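Local coordinates for hypothetical protein (Pseudomonas aeruginosa, PDB 2IGS) that is of unknown function but belongs to a helix-rich family grouped with the lysozyme clan, so a lysozyme-like fold is likely, at residues T38-D43 with R108-F113; L96-S101 with A206-L211; V132-S135 with G141-Q144. One frame throughout, in Å; residues are numbered along the deposited sequence. Where two conformers were deposited one is given.

In the fold
Interactions 1 and 2 share helix 87-113, each with one of its segments; their centres are 11 Å apart, and they touch. Ala41 CB of interaction 1 packs on Leu211 CD1 of interaction 2 at 3.7 Å, and Trp42 CZ2 meets Leu98 CD2 at 3.8 Å. Helices 35-48, 87-113 and 203-216 pack on one another here, with interaction 2 buried and interaction 1 a charged pair at the surface. Interaction 3 stands apart, at an edge strand of the small antiparallel sheet, its centre 28 Å from that of interaction 1 and 26 Å from that of interaction 2. Sulfate and acetic acid, probably from the crystallisation liquor, mark no known active site.

Interaction 1 of 3, residues T38-D43 with R108-F113; sequences TIEAWD and RIKARF. With SO4 (sulfate ion), chain U.
Glu40 and Lys110 meet in a single salt bridge between two helices. Lys110 NZ donates to Glu40 OE1 at 3.0 Å, reaching the syn lone pair, on the side of the other carboxylate oxygen. The two side chains come from opposite directions. Glu40 puts CG anti to its backbone N (chi1 -173°) and continues extended, which carries the carboxylate well clear of its own helix. Lys110 bends at chi3 (75°), and its CE lies 3.7 Å from Glu40 OE2, so the end of the lysine chain lies against the carboxylate as well as bonding to it. Glu40 OE2 has its own partner in the hydroxyl of Tyr117; with both oxygens engaged, the rotation of the carboxylate should be well defined.

In the conformer given, Arg108, on the same turn as Lys110, bonds to a sulfate ion, probably picked up from the crystallisation liquor. Arg108 NH1 donates to sulfate O4 at 2.6 Å and its NE to the same oxygen at 2.9 Å, with the sulphur lying at the guanidinium edge, in its plane. Arg112 adds aliphatic contact, its CD 3.5 Å from sulfate O2, while the face of its guanidinium lies over Phe113 CZ. Both arginines were modelled in two conformers, so the sulfate contacts are doubtful.

The salt bridge is a surface tie between helix 35-48 and the last turns of helix 87-113. Beneath it the two helices pack through Ala41 and Trp42 on Met102, while Ile109 rests on Leu211 and Phe214 of helix 203-216.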
loop_
_atom_site.group_PDB
_atom_site.type_symbol
_atom_site.label_atom_id
_atom_site.label_comp_id
_atom_site.label_asym_id
_atom_site.label_seq_id
_atom_site.Cartn_x
_atom_site.Cartn_y
_atom_site.Cartn_z
ATOM N N THR F 38 16.304 27.294 -30.662
ATOM C CA THR F 38 15.780 27.105 -32.024
ATOM C C THR F 38 16.304 25.815 -32.691
ATOM O O THR F 38 15.509 25.046 -33.245
ATOM C CB THR F 38 16.063 28.336 -32.906
ATOM O OG1 THR F 38 15.492 29.496 -32.288
ATOM C CG2 THR F 38 15.452 28.166 -34.274
ATOM N N ILE F 39 17.620 25.583 -32.623
ATOM C CA ILE F 39 18.200 24.319 -33.101
ATOM C C ILE F 39 17.575 23.121 -32.360
ATOM O O ILE F 39 17.129 22.155 -32.999
ATOM C CB ILE F 39 19.765 24.262 -32.971
ATOM C CG1 ILE F 39 20.450 25.405 -33.736
ATOM C CG2 ILE F 39 20.286 22.927 -33.482
ATOM C CD1 ILE F 39 21.806 25.855 -33.141
ATOM N N GLU F 40 17.543 23.202 -31.021
ATOM C CA GLU F 40 17.022 22.130 -30.183
ATOM C C GLU F 40 15.547 21.811 -30.461
ATOM O O GLU F 40 15.178 20.649 -30.578
ATOM C CB GLU F 40 17.241 22.421 -28.686
ATOM C CG GLU F 40 16.846 21.238 -27.816
ATOM C CD GLU F 40 17.118 21.428 -26.339
ATOM O OE1 GLU F 40 17.700 22.457 -25.962
ATOM O OE2 GLU F 40 16.714 20.546 -25.547
ATOM N N ALA F 41 14.715 22.840 -30.558
ATOM C CA ALA F 41 13.284 22.671 -30.890
ATOM C C ALA F 41 13.084 21.963 -32.233
ATOM O O ALA F 41 12.297 21.027 -32.348
ATOM C CB ALA F 41 12.577 24.039 -30.898
ATOM N N TRP F 42 13.804 22.407 -33.259
ATOM C CA TRP F 42 13.580 21.893 -34.624
ATOM C C TRP F 42 14.326 20.572 -34.904
ATOM O O TRP F 42 14.079 19.918 -35.908
ATOM C CB TRP F 42 13.875 22.991 -35.660
ATOM C CG TRP F 42 12.780 24.070 -35.687
ATOM C CD1 TRP F 42 11.475 23.942 -35.246
ATOM C CD2 TRP F 42 12.882 25.398 -36.238
ATOM N NE1 TRP F 42 10.771 25.106 -35.481
ATOM C CE2 TRP F 42 11.611 26.021 -36.071
ATOM C CE3 TRP F 42 13.930 26.132 -36.830
ATOM C CZ2 TRP F 42 11.363 27.344 -36.474
ATOM C CZ3 TRP F 42 13.678 27.446 -37.247
ATOM C CH2 TRP F 42 12.392 28.032 -37.071
ATOM N N ASP F 43 15.226 20.178 -34.004
ATOM C CA ASP F 43 15.736 18.796 -33.976
ATOM C C ASP F 43 14.772 17.772 -33.350
ATOM O O ASP F 43 14.944 16.563 -33.543
ATOM C CB ASP F 43 17.105 18.720 -33.259
ATOM C CG ASP F 43 18.272 19.208 -34.135
ATOM O OD1 ASP F 43 18.119 19.366 -35.372
ATOM O OD2 ASP F 43 19.364 19.438 -33.572
ATOM N N ARG F 108 10.528 26.469 -20.428
ATOM C CA ARG F 108 9.486 26.012 -19.503
ATOM C C ARG F 108 9.446 24.488 -19.431
ATOM O O ARG F 108 9.459 23.917 -18.345
ATOM C CB ARG F 108 8.105 26.557 -19.899
ATOM C CG ARG F 108 7.482 27.559 -18.910
ATOM C CD ARG F 108 6.133 28.103 -19.424
ATOM N NE ARG F 108 5.018 27.884 -18.490
ATOM C CZ ARG F 108 3.723 27.990 -18.807
ATOM N NH1 ARG F 108 2.795 27.759 -17.890
ATOM N NH2 ARG F 108 3.342 28.314 -20.036
ATOM N N ILE F 109 9.421 23.839 -20.592
ATOM C CA ILE F 109 9.350 22.369 -20.667
ATOM C C ILE F 109 10.587 21.700 -20.027
ATOM O O ILE F 109 10.460 20.741 -19.270
ATOM C CB ILE F 109 9.133 21.916 -22.132
ATOM C CG1 ILE F 109 7.691 22.193 -22.548
ATOM C CG2 ILE F 109 9.484 20.458 -22.326
ATOM C CD1 ILE F 109 7.435 22.102 -24.056
ATOM N N LYS F 110 11.765 22.255 -20.293
ATOM C CA LYS F 110 13.013 21.741 -19.750
ATOM C C LYS F 110 13.144 21.969 -18.241
ATOM O O LYS F 110 13.697 21.126 -17.543
ATOM C CB LYS F 110 14.208 22.347 -20.485
ATOM C CG LYS F 110 14.331 21.893 -21.940
ATOM C CD LYS F 110 15.352 22.744 -22.690
ATOM C CE LYS F 110 16.788 22.389 -22.312
ATOM N NZ LYS F 110 17.769 23.255 -23.024
ATOM N N ALA F 111 12.640 23.100 -17.740
ATOM C CA ALA F 111 12.588 23.344 -16.290
ATOM C C ALA F 111 11.648 22.373 -15.581
ATOM O O ALA F 111 11.886 22.006 -14.432
ATOM C CB ALA F 111 12.185 24.781 -15.989
ATOM N N ARG F 112 10.596 21.960 -16.279
ATOM C CA ARG F 112 9.532 21.136 -15.707
ATOM C C ARG F 112 9.858 19.648 -15.676
ATOM O O ARG F 112 9.534 18.958 -14.708
ATOM C CB ARG F 112 8.241 21.332 -16.496
ATOM C CG ARG F 112 7.688 22.746 -16.487
ATOM C CD ARG F 112 6.273 22.750 -17.045
ATOM N NE ARG F 112 5.428 21.845 -16.275
ATOM C CZ ARG F 112 4.296 21.300 -16.706
ATOM N NH1 ARG F 112 3.834 21.555 -17.925
ATOM N NH2 ARG F 112 3.625 20.486 -15.902
ATOM N N PHE F 113 10.487 19.161 -16.743
ATOM C CA PHE F 113 10.717 17.719 -16.936
ATOM C C PHE F 113 12.191 17.322 -16.972
ATOM O O PHE F 113 12.528 16.129 -16.887
ATOM C CB PHE F 113 10.015 17.237 -18.206
ATOM C CG PHE F 113 8.537 17.534 -18.234
ATOM C CD1 PHE F 113 7.659 16.876 -17.363
ATOM C CD2 PHE F 113 8.026 18.461 -19.133
ATOM C CE1 PHE F 113 6.289 17.143 -17.396
ATOM C CE2 PHE F 113 6.674 18.740 -19.179
ATOM C CZ PHE F 113 5.799 18.085 -18.311
HETATM S S SO4 U . 5.319 26.322 -15.224
HETATM O O1 SO4 U . 5.750 27.259 -14.186
HETATM O O2 SO4 U . 6.422 26.135 -16.168
HETATM O O3 SO4 U . 4.957 25.043 -14.597
HETATM O O4 SO4 U . 4.154 26.882 -15.914
#

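Interaction 2 of 3, residues L96-S101 with A206-L211; sequences LPLLTS and AVTLLL
Leu98 and Thr208 are the central pair of this buried helix-helix contact, with their CA atoms 7.0 Å apart. Leu98 CG comes 3.5 Å from Thr208 OG1, and both leucine methyls sit only slightly farther from that oxygen, so the branch point of Leu98 and both its methyls lie against the hydroxyl oxygen. The threonine methyl, Thr208 CG2, lies nearest Ser101 OG, at 3.8 Å, while still 4.0 Å from Leu98 CG.

A chi1 of -48° explains the division, setting Thr208 OG1 anti to its carbonyl carbon and CG2 anti to its backbone N. In that position OG1 also hydrogen-bonds to the backbone O of Thr204, one turn earlier, which satisfies the hydroxyl beneath its apolar cover. A water makes a loose polar link between the helices. It donates to Thr208 O at 2.7 Å and has a longer, weak bond with Ser101 OG at 3.3 Å. Ser101 OG has a further weak bond to Thr168 O.

The water thus stands between the two helices, close to Ser101 and Thr208. Helix 87-113 runs here against helix 203-216, with Leu211 carrying the packing on to Asn105 and Leu106. Leu99 touches Thr38 of helix 35-48, and Thr208 rests on Ile173 of helix 171-177, so the contact lies where four helices come together.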
loop_
_atom_site.group_PDB
_atom_site.type_symbol
_atom_site.label_atom_id
_atom_site.label_comp_id
_atom_site.label_asym_id
_atom_site.label_seq_id
_atom_site.Cartn_x
_atom_site.Cartn_y
_atom_site.Cartn_z
ATOM N N LEU F 96 9.561 36.807 -35.535
ATOM C CA LEU F 96 10.163 37.050 -34.215
ATOM C C LEU F 96 9.287 36.492 -33.070
ATOM O O LEU F 96 9.816 35.893 -32.134
ATOM C CB LEU F 96 10.548 38.535 -34.026
ATOM C CG LEU F 96 11.496 39.128 -35.089
ATOM C CD1 LEU F 96 11.841 40.580 -34.815
ATOM C CD2 LEU F 96 12.775 38.321 -35.267
ATOM N N PRO F 97 7.945 36.665 -33.150
ATOM C CA PRO F 97 7.092 36.029 -32.139
ATOM C C PRO F 97 7.203 34.505 -32.103
ATOM O O PRO F 97 7.163 33.913 -31.024
ATOM C CB PRO F 97 5.680 36.464 -32.552
ATOM C CG PRO F 97 5.899 37.761 -33.315
ATOM C CD PRO F 97 7.144 37.476 -34.095
ATOM N N LEU F 98 7.349 33.875 -33.261
ATOM C CA LEU F 98 7.600 32.442 -33.315
ATOM C C LEU F 98 8.906 32.083 -32.612
ATOM O O LEU F 98 8.955 31.141 -31.827
ATOM C CB LEU F 98 7.645 31.934 -34.762
ATOM C CG LEU F 98 7.689 30.401 -34.920
ATOM C CD1 LEU F 98 7.062 29.975 -36.260
ATOM C CD2 LEU F 98 9.124 29.838 -34.778
ATOM N N LEU F 99 9.965 32.820 -32.915
ATOM C CA LEU F 99 11.259 32.510 -32.356
ATOM C C LEU F 99 11.269 32.707 -30.849
ATOM O O LEU F 99 11.741 31.835 -30.111
ATOM C CB LEU F 99 12.335 33.349 -33.019
ATOM C CG LEU F 99 12.631 33.003 -34.479
ATOM C CD1 LEU F 99 13.701 33.919 -35.009
ATOM C CD2 LEU F 99 13.039 31.527 -34.620
ATOM N N THR F 100 10.730 33.852 -30.418
ATOM C CA THR F 100 10.564 34.191 -29.006
ATOM C C THR F 100 9.752 33.126 -28.273
ATOM O O THR F 100 10.176 32.659 -27.229
ATOM C CB THR F 100 9.904 35.581 -28.828
ATOM O OG1 THR F 100 10.731 36.594 -29.420
ATOM C CG2 THR F 100 9.742 35.924 -27.379
ATOM N N SER F 101 8.610 32.733 -28.838
ATOM C CA SER F 101 7.655 31.870 -28.148
ATOM C C SER F 101 8.200 30.454 -27.984
ATOM O O SER F 101 8.089 29.870 -26.904
ATOM C CB SER F 101 6.274 31.885 -28.842
ATOM O OG SER F 101 5.932 30.646 -29.465
ATOM N N ALA F 206 4.317 23.278 -36.598
ATOM C CA ALA F 206 3.882 22.118 -35.782
ATOM C C ALA F 206 4.733 21.987 -34.516
ATOM O O ALA F 206 4.209 21.678 -33.452
ATOM C CB ALA F 206 3.959 20.849 -36.577
ATOM N N VAL F 207 6.048 22.202 -34.626
ATOM C CA VAL F 207 6.900 22.132 -33.439
ATOM C C VAL F 207 6.608 23.318 -32.500
ATOM O O VAL F 207 6.625 23.150 -31.289
ATOM C CB VAL F 207 8.413 22.044 -33.776
ATOM C CG1 VAL F 207 9.245 22.240 -32.513
ATOM C CG2 VAL F 207 8.781 20.723 -34.495
ATOM N N THR F 208 6.326 24.498 -33.066
ATOM C CA THR F 208 5.902 25.685 -32.292
ATOM C C THR F 208 4.635 25.388 -31.458
ATOM O O THR F 208 4.579 25.713 -30.272
ATOM C CB THR F 208 5.674 26.926 -33.200
ATOM O OG1 THR F 208 6.783 27.082 -34.087
ATOM C CG2 THR F 208 5.513 28.211 -32.400
ATOM N N LEU F 209 3.637 24.775 -32.095
ATOM C CA LEU F 209 2.391 24.405 -31.453
ATOM C C LEU F 209 2.665 23.394 -30.354
ATOM O O LEU F 209 2.130 23.540 -29.232
ATOM C CB LEU F 209 1.405 23.810 -32.484
ATOM C CG LEU F 209 0.057 23.221 -32.024
ATOM C CD1 LEU F 209 -0.857 24.341 -31.491
ATOM C CD2 LEU F 209 -0.666 22.431 -33.149
ATOM N N LEU F 210 3.502 22.392 -30.675
ATOM C CA LEU F 210 3.840 21.309 -29.750
ATOM C C LEU F 210 4.396 21.836 -28.424
ATOM O O LEU F 210 3.979 21.409 -27.354
ATOM C CB LEU F 210 4.850 20.334 -30.385
ATOM C CG LEU F 210 5.297 19.140 -29.527
ATOM C CD1 LEU F 210 4.180 18.085 -29.426
ATOM C CD2 LEU F 210 6.570 18.503 -30.069
ATOM N N LEU F 211 5.352 22.745 -28.526
ATOM C CA LEU F 211 5.994 23.334 -27.362
ATOM C C LEU F 211 5.052 24.268 -26.600
ATOM O O LEU F 211 5.092 24.303 -25.387
ATOM C CB LEU F 211 7.258 24.092 -27.801
ATOM C CG LEU F 211 8.377 23.219 -28.378
ATOM C CD1 LEU F 211 9.551 24.061 -28.845
ATOM C CD2 LEU F 211 8.808 22.142 -27.380
HETATM O O HOH W 1 6.326 27.383 -29.124
#

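Interaction 3 of 3, residues V132-S135 with G141-Q144; sequences VGFS and GISQ. With ACY (acetic acid), chain V.
Ile142 reaches from the loop after strand 132-134 back to Phe134, the last residue of that strand. Its CB points toward the strand and divides into two branches. CG2, anti to the backbone N, grazes Phe134 CB at 4.1 Å. CG1, anti to the carbonyl carbon at chi1 -62°, faces Phe134 CB and the carbonyl oxygen of Ser135, each 4.0 Å away. The chain then extends to CD1, which makes the closest approach: 3.7 Å to Phe134 CB and 3.8 Å to Phe134 CD1. The terminal methyl therefore sits in the angle between the phenylalanine CB and the near side of its ring, which it meets obliquely. The two side chains cross at about a right angle, and the far end of the ring leads away from the isoleucine. The side-chain contact between Phe134 and Ile142 is apolar, and Leu185 touches both.

Polar links run beside this patch through the loop itself. The CB of Ser135 points away from the loop segment, and its OG accepts a hydrogen bond from Gly147 N and donates one to an acetic acid molecule, Ser135 OG to its atom O being 3.2 Å. That ligand probably came from the crystallisation liquor. Ser146 OG joins the two segments indirectly, bonding to both Ser135 O and Ser143 N.

The loop is the long connection of a beta hairpin, folded back over the end of strand 132-134, outermost within this chain. That strand pairs with strand 148-150 through backbone bonds of Gly133 with Leu149 and Ser135 with Gly147, while Phe134 also packs on Phe190 of helix 190-200.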
loop_
_atom_site.group_PDB
_atom_site.type_symbol
_atom_site.label_atom_id
_atom_site.label_comp_id
_atom_site.label_asym_id
_atom_site.label_seq_id
_atom_site.Cartn_x
_atom_site.Cartn_y
_atom_site.Cartn_z
ATOM N N VAL F 132 -2.039 14.957 -38.417
ATOM C CA VAL F 132 -3.355 15.237 -37.861
ATOM C C VAL F 132 -4.166 13.945 -37.876
ATOM O O VAL F 132 -4.314 13.276 -38.916
ATOM C CB VAL F 132 -4.082 16.395 -38.593
ATOM C CG1 VAL F 132 -5.405 16.746 -37.900
ATOM C CG2 VAL F 132 -3.169 17.633 -38.649
ATOM N N GLY F 133 -4.638 13.571 -36.693
ATOM C CA GLY F 133 -5.353 12.329 -36.516
ATOM C C GLY F 133 -6.458 12.507 -35.496
ATOM O O GLY F 133 -6.862 13.638 -35.198
ATOM N N PHE F 134 -6.919 11.390 -34.946
ATOM C CA PHE F 134 -8.025 11.390 -33.999
ATOM C C PHE F 134 -7.597 11.161 -32.546
ATOM O O PHE F 134 -6.767 10.293 -32.245
ATOM C CB PHE F 134 -9.034 10.327 -34.394
ATOM C CG PHE F 134 -9.696 10.577 -35.734
ATOM C CD1 PHE F 134 -9.278 9.892 -36.870
ATOM C CD2 PHE F 134 -10.738 11.490 -35.849
ATOM C CE1 PHE F 134 -9.891 10.125 -38.107
ATOM C CE2 PHE F 134 -11.358 11.709 -37.046
ATOM C CZ PHE F 134 -10.932 11.031 -38.193
ATOM N N SER F 135 -8.184 11.938 -31.641
ATOM C CA SER F 135 -8.086 11.617 -30.242
ATOM C C SER F 135 -8.809 10.281 -30.002
ATOM O O SER F 135 -9.583 9.797 -30.835
ATOM C CB SER F 135 -8.634 12.740 -29.361
ATOM O OG SER F 135 -10.044 12.814 -29.401
ATOM N N GLY F 141 -9.695 3.316 -28.674
ATOM C CA GLY F 141 -10.471 3.331 -29.914
ATOM C C GLY F 141 -10.772 4.758 -30.338
ATOM O O GLY F 141 -10.266 5.718 -29.749
ATOM N N ILE F 142 -11.584 4.888 -31.373
ATOM C CA ILE F 142 -12.093 6.168 -31.800
ATOM C C ILE F 142 -13.633 6.056 -31.655
ATOM O O ILE F 142 -14.225 5.044 -32.011
ATOM C CB ILE F 142 -11.597 6.523 -33.259
ATOM C CG1 ILE F 142 -10.061 6.642 -33.314
ATOM C CG2 ILE F 142 -12.263 7.811 -33.790
ATOM C CD1 ILE F 142 -9.443 6.679 -34.765
ATOM N N SER F 143 -14.255 7.061 -31.051
ATOM C CA SER F 143 -15.719 7.115 -30.917
ATOM C C SER F 143 -16.149 8.485 -31.409
ATOM O O SER F 143 -15.287 9.304 -31.730
ATOM C CB SER F 143 -16.140 6.941 -29.461
ATOM O OG SER F 143 -15.948 8.159 -28.753
ATOM N N GLN F 144 -17.460 8.750 -31.453
ATOM C CA GLN F 144 -17.922 10.066 -31.875
ATOM C C GLN F 144 -17.650 11.151 -30.866
ATOM O O GLN F 144 -17.933 12.298 -31.133
ATOM C CB GLN F 144 -19.396 10.106 -32.335
ATOM C CG GLN F 144 -20.221 8.844 -32.173
ATOM C CD GLN F 144 -21.443 8.862 -33.091
ATOM O OE1 GLN F 144 -21.829 9.914 -33.624
ATOM N NE2 GLN F 144 -22.057 7.705 -33.279
HETATM C C ACY V . -12.373 11.649 -26.046
HETATM O O ACY V . -11.253 11.754 -26.673
HETATM O OXT ACY V . -13.093 10.600 -25.913
HETATM C CH3 ACY V . -12.930 12.881 -25.392
#